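MexT protein (PDB 6L33) activates transcription of the MexEF-OprN efflux pump in Pseudomonas aeruginosa as a LysR-type regulator, probably by binding DNA; this chain is its regulatory domain. Local coordinates at residues Asp16-Phe20 against Pro135-Gly139; Ala44-Leu48 against Ser108-Asp112; Glu57-Gly61 against Glu195-Arg199; Val60-Asp66 against Phe179-Trp185. The contacts are given in a common frame with arbitrary orientation. Numbering follows the deposited sequence.

The regulatory domain has the two-lobed fold of type 2 periplasmic binding proteins, with one five-stranded mixed sheet in each lobe. Contacts 3 and 4 lie within the first lobe, centres about 12 Å apart; they share V60 and G61 of strand 60-62, which pairs with strand 181-186 and packs on helix 193-203. Contacts 1 and 2, also about 12 Å apart, span the two lobes and meet where F109 touches P135 and F137. Along the chain contact 2 is nested inside contact 1, and both interleave with contacts 3 and 4. D17 bonds to Y64, and Y46 packs on F179, so the lobe interface is tied directly to the sheet of contact 4.

Contact 1: Asp16-Phe20 against Pro135-Gly139; sequences DDVEF and PQFNG
One carboxylate does most of the bridging here. Segment D16-F20 runs from a loop into the start of helix 18-33, facing the irregular P135-G139 with CA atoms of D16 and Q136 6.6 Å apart and those of D17 and F137 6.4 Å apart. D16 is in the p rotamer (chi1 77°), which brings its carboxylate up to two successive amides: F137 N to D16 OD1 is 3.2 Å and N138 N to D16 OD2 is 2.9 Å, both nearly straight hydrogen bonds. F137 (m) keeps its ring edge beside the same group, CD2 lying 3.3 Å from D16 OD1. F20, also m, sets its CE2 3.4 Å from CB of N138 (p). D17 is p as well, but its carboxylate bonds to S15 OG and Y64 OH. The D16 bonds join the two lobes, probably beside the cleft of this fold. F137 packs on A157 of helix 155-164 and V153 of strand 150-154, while Q136 of the second subunit covers E19 and F20.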
loop_
_atom_site.group_PDB
_atom_site.type_symbol
_atom_site.label_atom_id
_atom_site.label_comp_id
_atom_site.label_asym_id
_atom_site.label_seq_id
_atom_site.Cartn_x
_atom_site.Cartn_y
_atom_site.Cartn_z
ATOM N N ASP B 16 -5.405 -4.266 0.974
ATOM C CA ASP B 16 -5.247 -3.155 0.040
ATOM C C ASP B 16 -6.168 -3.292 -1.168
ATOM O O ASP B 16 -6.587 -2.280 -1.739
ATOM C CB ASP B 16 -3.783 -3.025 -0.392
ATOM C CG ASP B 16 -3.372 -4.055 -1.424
ATOM O OD1 ASP B 16 -3.125 -5.217 -1.045
ATOM O OD2 ASP B 16 -3.277 -3.695 -2.615
ATOM N N ASP B 17 -6.515 -4.519 -1.559
ATOM C CA ASP B 17 -7.468 -4.686 -2.650
ATOM C C ASP B 17 -8.898 -4.419 -2.188
ATOM O O ASP B 17 -9.670 -3.771 -2.904
ATOM C CB ASP B 17 -7.345 -6.088 -3.255
ATOM C CG ASP B 17 -7.401 -7.189 -2.211
ATOM O OD1 ASP B 17 -7.427 -6.869 -1.004
ATOM O OD2 ASP B 17 -7.415 -8.378 -2.598
ATOM N N VAL B 18 -9.260 -4.894 -0.992
ATOM C CA VAL B 18 -10.601 -4.668 -0.456
ATOM C C VAL B 18 -10.889 -3.180 -0.316
ATOM O O VAL B 18 -12.026 -2.734 -0.510
ATOM C CB VAL B 18 -10.760 -5.401 0.893
ATOM C CG1 VAL B 18 -12.082 -5.033 1.561
ATOM C CG2 VAL B 18 -10.658 -6.903 0.697
ATOM N N GLU B 19 -9.862 -2.388 0.001
ATOM C CA GLU B 19 -10.041 -0.955 0.212
ATOM C C GLU B 19 -10.627 -0.257 -1.012
ATOM O O GLU B 19 -11.363 0.725 -0.870
ATOM C CB GLU B 19 -8.697 -0.333 0.599
ATOM C CG GLU B 19 -8.702 1.174 0.705
ATOM C CD GLU B 19 -7.651 1.684 1.668
ATOM O OE1 GLU B 19 -7.389 2.906 1.675
ATOM O OE2 GLU B 19 -7.088 0.859 2.417
ATOM N N PHE B 20 -10.330 -0.750 -2.216
ATOM C CA PHE B 20 -10.793 -0.073 -3.424
ATOM C C PHE B 20 -12.312 -0.128 -3.552
ATOM O O PHE B 20 -12.957 0.883 -3.849
ATOM C CB PHE B 20 -10.128 -0.686 -4.657
ATOM C CG PHE B 20 -8.704 -0.258 -4.847
ATOM C CD1 PHE B 20 -8.404 0.948 -5.461
ATOM C CD2 PHE B 20 -7.665 -1.058 -4.407
ATOM C CE1 PHE B 20 -7.091 1.345 -5.634
ATOM C CE2 PHE B 20 -6.352 -0.667 -4.575
ATOM C CZ PHE B 20 -6.063 0.536 -5.191
ATOM N N PRO B 135 4.969 -5.718 -1.454
ATOM C CA PRO B 135 4.176 -5.847 -0.222
ATOM C C PRO B 135 2.677 -5.627 -0.380
ATOM O O PRO B 135 1.975 -5.590 0.636
ATOM C CB PRO B 135 4.783 -4.751 0.664
ATOM C CG PRO B 135 5.190 -3.684 -0.307
ATOM C CD PRO B 135 5.573 -4.379 -1.590
ATOM N N GLN B 136 2.163 -5.486 -1.600
ATOM C CA GLN B 136 0.747 -5.210 -1.794
ATOM C C GLN B 136 0.312 -5.710 -3.163
ATOM O O GLN B 136 1.134 -6.074 -4.009
ATOM C CB GLN B 136 0.443 -3.718 -1.663
ATOM C CG GLN B 136 0.971 -2.894 -2.820
ATOM C CD GLN B 136 1.014 -1.416 -2.506
ATOM O OE1 GLN B 136 1.029 -1.019 -1.342
ATOM N NE2 GLN B 136 1.035 -0.590 -3.545
ATOM N N PHE B 137 -1.003 -5.699 -3.377
ATOM C CA PHE B 137 -1.600 -6.150 -4.626
ATOM C C PHE B 137 -1.706 -5.031 -5.657
ATOM O O PHE B 137 -1.331 -5.223 -6.816
ATOM C CB PHE B 137 -2.983 -6.751 -4.358
ATOM C CG PHE B 137 -2.936 -8.076 -3.662
ATOM C CD1 PHE B 137 -2.448 -9.196 -4.315
ATOM C CD2 PHE B 137 -3.367 -8.205 -2.351
ATOM C CE1 PHE B 137 -2.395 -10.423 -3.678
ATOM C CE2 PHE B 137 -3.319 -9.431 -1.708
ATOM C CZ PHE B 137 -2.831 -10.541 -2.374
ATOM N N ASN B 138 -2.209 -3.863 -5.258
ATOM C CA ASN B 138 -2.451 -2.799 -6.222
ATOM C C ASN B 138 -1.141 -2.289 -6.814
ATOM O O ASN B 138 -0.098 -2.268 -6.155
ATOM C CB ASN B 138 -3.227 -1.647 -5.579
ATOM C CG ASN B 138 -2.553 -1.099 -4.334
ATOM O OD1 ASN B 138 -1.476 -0.509 -4.402
ATOM N ND2 ASN B 138 -3.199 -1.278 -3.187
ATOM N N GLY B 139 -1.207 -1.880 -8.083
ATOM C CA GLY B 139 -0.035 -1.471 -8.825
ATOM C C GLY B 139 0.745 -2.600 -9.460
ATOM O O GLY B 139 1.684 -2.331 -10.221
#

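Contact 2: Ala44-Leu48 against Ser108-Asp112; sequences ANYLL and SFAGD
This is a small aromatic contact across the cleft between the two lobes of the regulatory domain, made by one loop from each, with an Asx turn shaping the first. N45 (chi1 59°, p) turns its OD1 back to accept from L47 N at 2.9 Å and from L48 N at 3.0 Å, and Y46-L48 take helical phi/psi without regular helical bonds. Opposite, S108-D112 is a loop with no regular structure: G111 has positive phi (84/10) and S108 OG donates to D112 O at 3.0 Å. The nearest CA atoms are L47 CA and F109 CA, 7.2 Å apart. F109 (m) is the centre of the contact. N45 CB sits over its face in a CH-pi contact, 3.5 Å from the ring centroid and 8° off the normal. The ring edge points at the face of Y46 (chi1 67°, p) in an offset edge-to-face pair, centroids 5.5 Å apart, planes at 89°; Y46 CE2 and F109 CE2 are 3.6 Å apart. L47 (m) adds an apolar contact beside the aromatic pair, its CD1 lying 3.9 Å from A110 CB. Water 1 joins the lobes too, 3.2 Å from Y46 OH and accepting from F109 N at 3.1 Å. The first loop leads from strand 38-43 to helix 49-55 and the second from strand 103-107 to helix 116-123, with F179 edge-to-face against Y46 and F137 packed on F109.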
loop_
_atom_site.group_PDB
_atom_site.type_symbol
_atom_site.label_atom_id
_atom_site.label_comp_id
_atom_site.label_asym_id
_atom_site.label_seq_id
_atom_site.Cartn_x
_atom_site.Cartn_y
_atom_site.Cartn_z
ATOM N N ALA B 44 -3.863 -3.965 6.328
ATOM C CA ALA B 44 -3.955 -5.275 6.957
ATOM C C ALA B 44 -3.631 -6.372 5.953
ATOM O O ALA B 44 -3.970 -6.268 4.771
ATOM C CB ALA B 44 -5.351 -5.514 7.547
ATOM N N ASN B 45 -2.966 -7.417 6.440
ATOM C CA ASN B 45 -2.727 -8.637 5.682
ATOM C C ASN B 45 -2.762 -9.800 6.666
ATOM O O ASN B 45 -2.851 -9.600 7.880
ATOM C CB ASN B 45 -1.401 -8.576 4.909
ATOM C CG ASN B 45 -0.198 -8.362 5.812
ATOM O OD1 ASN B 45 0.221 -9.269 6.531
ATOM N ND2 ASN B 45 0.373 -7.164 5.767
ATOM N N TYR B 46 -2.697 -11.026 6.142
ATOM C CA TYR B 46 -2.884 -12.170 7.032
ATOM C C TYR B 46 -1.746 -12.341 8.032
ATOM O O TYR B 46 -1.918 -13.075 9.011
ATOM C CB TYR B 46 -3.090 -13.461 6.226
ATOM C CG TYR B 46 -1.895 -13.944 5.433
ATOM C CD1 TYR B 46 -0.874 -14.667 6.042
ATOM C CD2 TYR B 46 -1.806 -13.709 4.069
ATOM C CE1 TYR B 46 0.213 -15.116 5.317
ATOM C CE2 TYR B 46 -0.724 -14.157 3.334
ATOM C CZ TYR B 46 0.282 -14.859 3.964
ATOM O OH TYR B 46 1.359 -15.304 3.236
ATOM N N LEU B 47 -0.605 -11.682 7.829
ATOM C CA LEU B 47 0.466 -11.720 8.820
ATOM C C LEU B 47 0.292 -10.658 9.901
ATOM O O LEU B 47 0.497 -10.944 11.085
ATOM C CB LEU B 47 1.830 -11.544 8.144
ATOM C CG LEU B 47 2.365 -12.708 7.307
ATOM C CD1 LEU B 47 3.781 -12.412 6.833
ATOM C CD2 LEU B 47 2.318 -14.010 8.090
ATOM N N LEU B 48 -0.078 -9.436 9.515
ATOM C CA LEU B 48 -0.259 -8.355 10.475
ATOM C C LEU B 48 -1.578 -8.445 11.228
ATOM O O LEU B 48 -1.734 -7.776 12.257
ATOM C CB LEU B 48 -0.192 -6.999 9.768
ATOM C CG LEU B 48 1.152 -6.495 9.243
ATOM C CD1 LEU B 48 0.994 -5.085 8.697
ATOM C CD2 LEU B 48 2.210 -6.535 10.334
ATOM N N SER B 108 4.509 -10.640 -1.085
ATOM C CA SER B 108 5.050 -11.086 0.191
ATOM C C SER B 108 4.983 -9.919 1.162
ATOM O O SER B 108 5.541 -8.851 0.893
ATOM C CB SER B 108 6.489 -11.582 0.031
ATOM O OG SER B 108 7.113 -11.762 1.290
ATOM N N PHE B 109 4.301 -10.123 2.283
ATOM C CA PHE B 109 4.044 -9.049 3.229
ATOM C C PHE B 109 5.173 -8.851 4.231
ATOM O O PHE B 109 5.123 -7.900 5.019
ATOM C CB PHE B 109 2.721 -9.313 3.953
ATOM C CG PHE B 109 1.559 -9.496 3.016
ATOM C CD1 PHE B 109 1.083 -8.431 2.270
ATOM C CD2 PHE B 109 0.965 -10.737 2.856
ATOM C CE1 PHE B 109 0.024 -8.593 1.398
ATOM C CE2 PHE B 109 -0.097 -10.907 1.987
ATOM C CZ PHE B 109 -0.568 -9.834 1.256
ATOM N N ALA B 110 6.199 -9.709 4.206
ATOM C CA ALA B 110 7.311 -9.572 5.140
ATOM C C ALA B 110 8.666 -9.797 4.478
ATOM O O ALA B 110 9.642 -10.086 5.177
ATOM C CB ALA B 110 7.151 -10.534 6.322
ATOM N N GLY B 111 8.757 -9.684 3.155
ATOM C CA GLY B 111 10.040 -9.740 2.483
ATOM C C GLY B 111 10.568 -11.120 2.167
ATOM O O GLY B 111 11.734 -11.239 1.777
ATOM N N ASP B 112 9.763 -12.165 2.323
ATOM C CA ASP B 112 10.206 -13.497 1.935
ATOM C C ASP B 112 10.211 -13.629 0.417
ATOM O O ASP B 112 9.345 -13.084 -0.273
ATOM C CB ASP B 112 9.303 -14.562 2.552
ATOM C CG ASP B 112 10.001 -15.900 2.703
ATOM O OD1 ASP B 112 11.167 -16.016 2.269
ATOM O OD2 ASP B 112 9.386 -16.835 3.259
HETATM O O HOH W 1 3.567 -13.092 2.790
#

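Contact 3: Glu57-Gly61 against Glu195-Arg199; sequences EISVG and ERWLR
Segment E57-G61 runs from a loop into strand 60-62, and E195-R199 is a helical turn of helix 193-203, closed by the bond from R199 N to E195 O at 2.9 Å. CA atoms approach to 7.5 Å between S59 and E195 and to 7.4 Å between V60 and R199. The direct polar link is short: S59, chi1 69° (p), donates from OG to E195 OE2 at 2.6 Å, which E195 reaches with chi1 and chi2 both m. Water 2 reinforces it, donating to S59 O at 3.2 Å and to E195 OE2 at 3.1 Å while accepting from R199 NH1 at 2.8 Å. That guanidinium is also held by Q189 O and lies in a cation-pi contact with W185. The apolar packing falls to V60, whose CG1 meets L198 CD2 at 4.1 Å; L198 is t with chi2 p. V60 CG2 rests 4.0 Å from R199 CD, the aliphatic part of the arginine. I12 of strand 9-14 touches both V60 and L198, so they belong to one apolar layer. A helix laid on one face of a central sheet in this way is the alpha/beta packing of a Rossmann-like lobe, here the first lobe of the LysR regulatory domain.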
loop_
_atom_site.group_PDB
_atom_site.type_symbol
_atom_site.label_atom_id
_atom_site.label_comp_id
_atom_site.label_asym_id
_atom_site.label_seq_id
_atom_site.Cartn_x
_atom_site.Cartn_y
_atom_site.Cartn_z
ATOM N N GLU B 57 -4.726 -1.757 17.581
ATOM C CA GLU B 57 -4.604 -0.799 16.485
ATOM C C GLU B 57 -5.879 -0.715 15.659
ATOM O O GLU B 57 -6.156 0.326 15.052
ATOM C CB GLU B 57 -3.421 -1.173 15.593
ATOM C CG GLU B 57 -2.065 -0.875 16.207
ATOM C CD GLU B 57 -0.920 -1.445 15.395
ATOM O OE1 GLU B 57 -0.684 -2.669 15.477
ATOM O OE2 GLU B 57 -0.259 -0.670 14.672
ATOM N N ILE B 58 -6.653 -1.799 15.601
ATOM C CA ILE B 58 -7.942 -1.813 14.924
ATOM C C ILE B 58 -8.938 -2.526 15.824
ATOM O O ILE B 58 -8.572 -3.334 16.680
ATOM C CB ILE B 58 -7.889 -2.501 13.536
ATOM C CG1 ILE B 58 -7.613 -4.002 13.685
ATOM C CG2 ILE B 58 -6.854 -1.834 12.637
ATOM C CD1 ILE B 58 -7.635 -4.769 12.368
ATOM N N SER B 59 -10.215 -2.205 15.634
ATOM C CA SER B 59 -11.279 -2.952 16.290
ATOM C C SER B 59 -11.842 -4.052 15.408
ATOM O O SER B 59 -12.369 -5.041 15.924
ATOM C CB SER B 59 -12.411 -2.013 16.713
ATOM O OG SER B 59 -13.094 -1.498 15.584
ATOM N N VAL B 60 -11.730 -3.901 14.092
ATOM C CA VAL B 60 -12.243 -4.876 13.142
ATOM C C VAL B 60 -11.409 -4.768 11.876
ATOM O O VAL B 60 -10.888 -3.700 11.545
ATOM C CB VAL B 60 -13.748 -4.650 12.859
ATOM C CG1 VAL B 60 -13.977 -3.268 12.271
ATOM C CG2 VAL B 60 -14.309 -5.734 11.945
ATOM N N GLY B 61 -11.262 -5.884 11.182
ATOM C CA GLY B 61 -10.532 -5.900 9.931
ATOM C C GLY B 61 -11.255 -6.727 8.893
ATOM O O GLY B 61 -11.930 -7.708 9.206
ATOM N N GLU B 195 -19.370 -0.771 18.203
ATOM C CA GLU B 195 -18.626 -1.666 17.323
ATOM C C GLU B 195 -19.557 -2.588 16.545
ATOM O O GLU B 195 -19.334 -2.831 15.353
ATOM C CB GLU B 195 -17.615 -2.473 18.134
ATOM C CG GLU B 195 -16.507 -1.623 18.725
ATOM C CD GLU B 195 -15.697 -0.901 17.666
ATOM O OE1 GLU B 195 -15.261 0.240 17.923
ATOM O OE2 GLU B 195 -15.500 -1.477 16.574
ATOM N N ARG B 196 -20.599 -3.114 17.197
ATOM C CA ARG B 196 -21.629 -3.849 16.470
ATOM C C ARG B 196 -22.194 -3.004 15.338
ATOM O O ARG B 196 -22.455 -3.507 14.238
ATOM C CB ARG B 196 -22.747 -4.279 17.425
ATOM C CG ARG B 196 -24.093 -4.553 16.751
ATOM C CD ARG B 196 -25.059 -3.369 16.865
ATOM N NE ARG B 196 -26.182 -3.500 15.939
ATOM C CZ ARG B 196 -26.997 -2.505 15.603
ATOM N NH1 ARG B 196 -26.819 -1.294 16.113
ATOM N NH2 ARG B 196 -27.992 -2.720 14.753
ATOM N N TRP B 197 -22.383 -1.711 15.596
ATOM C CA TRP B 197 -22.921 -0.811 14.585
ATOM C C TRP B 197 -21.959 -0.662 13.412
ATOM O O TRP B 197 -22.369 -0.741 12.248
ATOM C CB TRP B 197 -23.223 0.545 15.221
ATOM C CG TRP B 197 -23.675 1.579 14.259
ATOM C CD1 TRP B 197 -24.933 1.740 13.760
ATOM C CD2 TRP B 197 -22.876 2.614 13.681
ATOM N NE1 TRP B 197 -24.967 2.811 12.903
ATOM C CE2 TRP B 197 -23.715 3.364 12.835
ATOM C CE3 TRP B 197 -21.531 2.976 13.792
ATOM C CZ2 TRP B 197 -23.256 4.454 12.108
ATOM C CZ3 TRP B 197 -21.077 4.058 13.070
ATOM C CH2 TRP B 197 -21.938 4.789 12.246
ATOM N N LEU B 198 -20.673 -0.451 13.698
ATOM C CA LEU B 198 -19.690 -0.319 12.628
ATOM C C LEU B 198 -19.604 -1.596 11.802
ATOM O O LEU B 198 -19.597 -1.552 10.566
ATOM C CB LEU B 198 -18.323 0.038 13.211
ATOM C CG LEU B 198 -17.147 0.007 12.231
ATOM C CD1 LEU B 198 -17.386 0.964 11.074
ATOM C CD2 LEU B 198 -15.848 0.336 12.948
ATOM N N ARG B 199 -19.548 -2.750 12.473
ATOM C CA ARG B 199 -19.437 -4.019 11.758
ATOM C C ARG B 199 -20.672 -4.287 10.909
ATOM O O ARG B 199 -20.560 -4.767 9.774
ATOM C CB ARG B 199 -19.200 -5.160 12.747
ATOM C CG ARG B 199 -17.913 -5.019 13.544
ATOM C CD ARG B 199 -17.517 -6.328 14.201
ATOM N NE ARG B 199 -18.587 -6.871 15.030
ATOM C CZ ARG B 199 -18.709 -6.651 16.335
ATOM N NH1 ARG B 199 -17.824 -5.890 16.969
ATOM N NH2 ARG B 199 -19.716 -7.191 17.008
HETATM O O HOH W 2 -15.473 -4.545 16.473
#

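Contact 4: Val60-Asp66 against Phe179-Trp185; sequences VGVSYTD and FELSMAW
V60, V62, Y64, L181, M183 (selenomethionine) and W185 share one face of this antiparallel pair. V60 CG2 meets M183 CG at 3.6 Å, and L181 (m) lays CD2 over the Y64 ring, 3.6 Å from its centroid. I202 of helix 193-203 covers V62 and M183; Y156 packs on Y64 and L181. Strands 60-62 and 181-185 run at 173° with axes 4.8 Å apart. Their ladder pairs G61 N with A184 O and A184 N with G61 O, both 2.9 Å, then S63 N with S182 O at 3.1 Å and S182 N with S63 O at 2.8 Å. The chain turns at S63, yet T65 N still reaches E180 O at 3.2 Å. At the outer end D66 CB sits over the F179 ring, 4.0 Å from its centroid. R74 takes the polar edge, bonding T65 OG1 and D66 O and bridging to E180. With strand 9-14 beyond 60-62 and strand 72-78 beyond 181-186, this gives the 2-1-3-n-4 sheet of type 2 periplasmic binding proteins, in which the chain returns from the second lobe to fill an inner position.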
loop_
_atom_site.group_PDB
_atom_site.type_symbol
_atom_site.label_atom_id
_atom_site.label_comp_id
_atom_site.label_asym_id
_atom_site.label_seq_id
_atom_site.Cartn_x
_atom_site.Cartn_y
_atom_site.Cartn_z
ATOM N N VAL B 60 -11.730 -3.901 14.092
ATOM C CA VAL B 60 -12.243 -4.876 13.142
ATOM C C VAL B 60 -11.409 -4.768 11.876
ATOM O O VAL B 60 -10.888 -3.700 11.545
ATOM C CB VAL B 60 -13.748 -4.650 12.859
ATOM C CG1 VAL B 60 -13.977 -3.268 12.271
ATOM C CG2 VAL B 60 -14.309 -5.734 11.945
ATOM N N GLY B 61 -11.262 -5.884 11.182
ATOM C CA GLY B 61 -10.532 -5.900 9.931
ATOM C C GLY B 61 -11.255 -6.727 8.893
ATOM O O GLY B 61 -11.930 -7.708 9.206
ATOM N N VAL B 62 -11.116 -6.302 7.641
ATOM C CA VAL B 62 -11.579 -7.062 6.486
ATOM C C VAL B 62 -10.349 -7.353 5.642
ATOM O O VAL B 62 -9.821 -6.461 4.966
ATOM C CB VAL B 62 -12.647 -6.313 5.681
ATOM C CG1 VAL B 62 -13.179 -7.199 4.562
ATOM C CG2 VAL B 62 -13.775 -5.868 6.596
ATOM N N SER B 63 -9.898 -8.601 5.679
ATOM C CA SER B 63 -8.600 -8.972 5.144
ATOM C C SER B 63 -8.623 -10.451 4.797
ATOM O O SER B 63 -9.506 -11.195 5.233
ATOM C CB SER B 63 -7.486 -8.683 6.160
ATOM O OG SER B 63 -6.201 -8.876 5.596
ATOM N N TYR B 64 -7.647 -10.866 3.996
ATOM C CA TYR B 64 -7.298 -12.276 3.967
ATOM C C TYR B 64 -6.760 -12.664 5.335
ATOM O O TYR B 64 -5.974 -11.929 5.940
ATOM C CB TYR B 64 -6.263 -12.558 2.879
ATOM C CG TYR B 64 -6.711 -12.117 1.508
ATOM C CD1 TYR B 64 -7.611 -12.880 0.772
ATOM C CD2 TYR B 64 -6.251 -10.930 0.958
ATOM C CE1 TYR B 64 -8.030 -12.476 -0.480
ATOM C CE2 TYR B 64 -6.664 -10.518 -0.291
ATOM C CZ TYR B 64 -7.552 -11.295 -1.007
ATOM O OH TYR B 64 -7.963 -10.883 -2.253
ATOM N N THR B 65 -7.214 -13.801 5.848
ATOM C CA THR B 65 -6.843 -14.226 7.188
ATOM C C THR B 65 -6.410 -15.681 7.168
ATOM O O THR B 65 -6.969 -16.497 6.429
ATOM C CB THR B 65 -8.000 -14.049 8.179
ATOM O OG1 THR B 65 -9.125 -14.819 7.739
ATOM C CG2 THR B 65 -8.400 -12.582 8.288
ATOM N N ASP B 66 -5.404 -15.997 7.987
ATOM C CA ASP B 66 -4.975 -17.370 8.175
ATOM C C ASP B 66 -5.352 -17.756 9.592
ATOM O O ASP B 66 -6.458 -18.285 9.816
ATOM C CB ASP B 66 -3.478 -17.506 7.860
ATOM C CG ASP B 66 -2.990 -18.939 7.945
ATOM O OD1 ASP B 66 -3.825 -19.848 8.125
ATOM O OD2 ASP B 66 -1.766 -19.155 7.827
ATOM N N PHE B 179 -6.242 -17.939 0.749
ATOM C CA PHE B 179 -6.874 -17.631 2.023
ATOM C C PHE B 179 -8.226 -16.961 1.813
ATOM O O PHE B 179 -8.424 -16.185 0.877
ATOM C CB PHE B 179 -5.979 -16.719 2.866
ATOM C CG PHE B 179 -4.737 -17.390 3.381
ATOM C CD1 PHE B 179 -4.783 -18.679 3.884
ATOM C CD2 PHE B 179 -3.521 -16.725 3.367
ATOM C CE1 PHE B 179 -3.636 -19.294 4.359
ATOM C CE2 PHE B 179 -2.376 -17.335 3.839
ATOM C CZ PHE B 179 -2.433 -18.619 4.336
ATOM N N GLU B 180 -9.157 -17.270 2.711
ATOM C CA GLU B 180 -10.461 -16.626 2.724
ATOM C C GLU B 180 -10.328 -15.129 2.990
ATOM O O GLU B 180 -9.414 -14.678 3.684
ATOM C CB GLU B 180 -11.334 -17.256 3.810
ATOM C CG GLU B 180 -10.619 -17.304 5.164
ATOM C CD GLU B 180 -11.488 -17.821 6.296
ATOM O OE1 GLU B 180 -11.690 -17.077 7.280
ATOM O OE2 GLU B 180 -11.960 -18.973 6.207
ATOM N N LEU B 181 -11.251 -14.354 2.428
ATOM C CA LEU B 181 -11.492 -13.006 2.921
ATOM C C LEU B 181 -12.399 -13.101 4.141
ATOM O O LEU B 181 -13.447 -13.754 4.091
ATOM C CB LEU B 181 -12.137 -12.127 1.847
ATOM C CG LEU B 181 -11.240 -11.327 0.897
ATOM C CD1 LEU B 181 -12.089 -10.451 -0.016
ATOM C CD2 LEU B 181 -10.224 -10.486 1.660
ATOM N N SER B 182 -11.988 -12.477 5.241
ATOM C CA SER B 182 -12.714 -12.575 6.497
ATOM C C SER B 182 -12.988 -11.191 7.063
ATOM O O SER B 182 -12.266 -10.231 6.781
ATOM C CB SER B 182 -11.935 -13.384 7.546
ATOM O OG SER B 182 -11.972 -14.772 7.274
HETATM N N MSE B 183 -14.047 -11.101 7.860
HETATM C CA MSE B 183 -14.185 -10.005 8.803
HETATM C C MSE B 183 -13.855 -10.565 10.171
HETATM O O MSE B 183 -14.455 -11.548 10.601
HETATM C CB MSE B 183 -15.586 -9.398 8.797
HETATM C CG MSE B 183 -15.748 -8.320 9.861
HETATM SE SE MSE B 183 -17.502 -7.477 9.926
HETATM C CE MSE B 183 -17.738 -7.121 8.029
ATOM N N ALA B 184 -12.892 -9.956 10.850
ATOM C CA ALA B 184 -12.431 -10.457 12.134
ATOM C C ALA B 184 -12.383 -9.322 13.141
ATOM O O ALA B 184 -11.979 -8.200 12.813
ATOM C CB ALA B 184 -11.052 -11.114 12.020
ATOM N N TRP B 185 -12.801 -9.622 14.366
ATOM C CA TRP B 185 -12.776 -8.648 15.442
ATOM C C TRP B 185 -12.484 -9.382 16.741
ATOM O O TRP B 185 -12.539 -10.611 16.815
ATOM C CB TRP B 185 -14.090 -7.857 15.515
ATOM C CG TRP B 185 -15.302 -8.684 15.820
ATOM C CD1 TRP B 185 -15.893 -8.850 17.038
ATOM C CD2 TRP B 185 -16.087 -9.442 14.887
ATOM N NE1 TRP B 185 -16.992 -9.669 16.925
ATOM C CE2 TRP B 185 -17.133 -10.045 15.615
ATOM C CE3 TRP B 185 -16.007 -9.669 13.509
ATOM C CZ2 TRP B 185 -18.088 -10.862 15.013
ATOM C CZ3 TRP B 185 -16.957 -10.481 12.912
ATOM C CH2 TRP B 185 -17.984 -11.068 13.665
#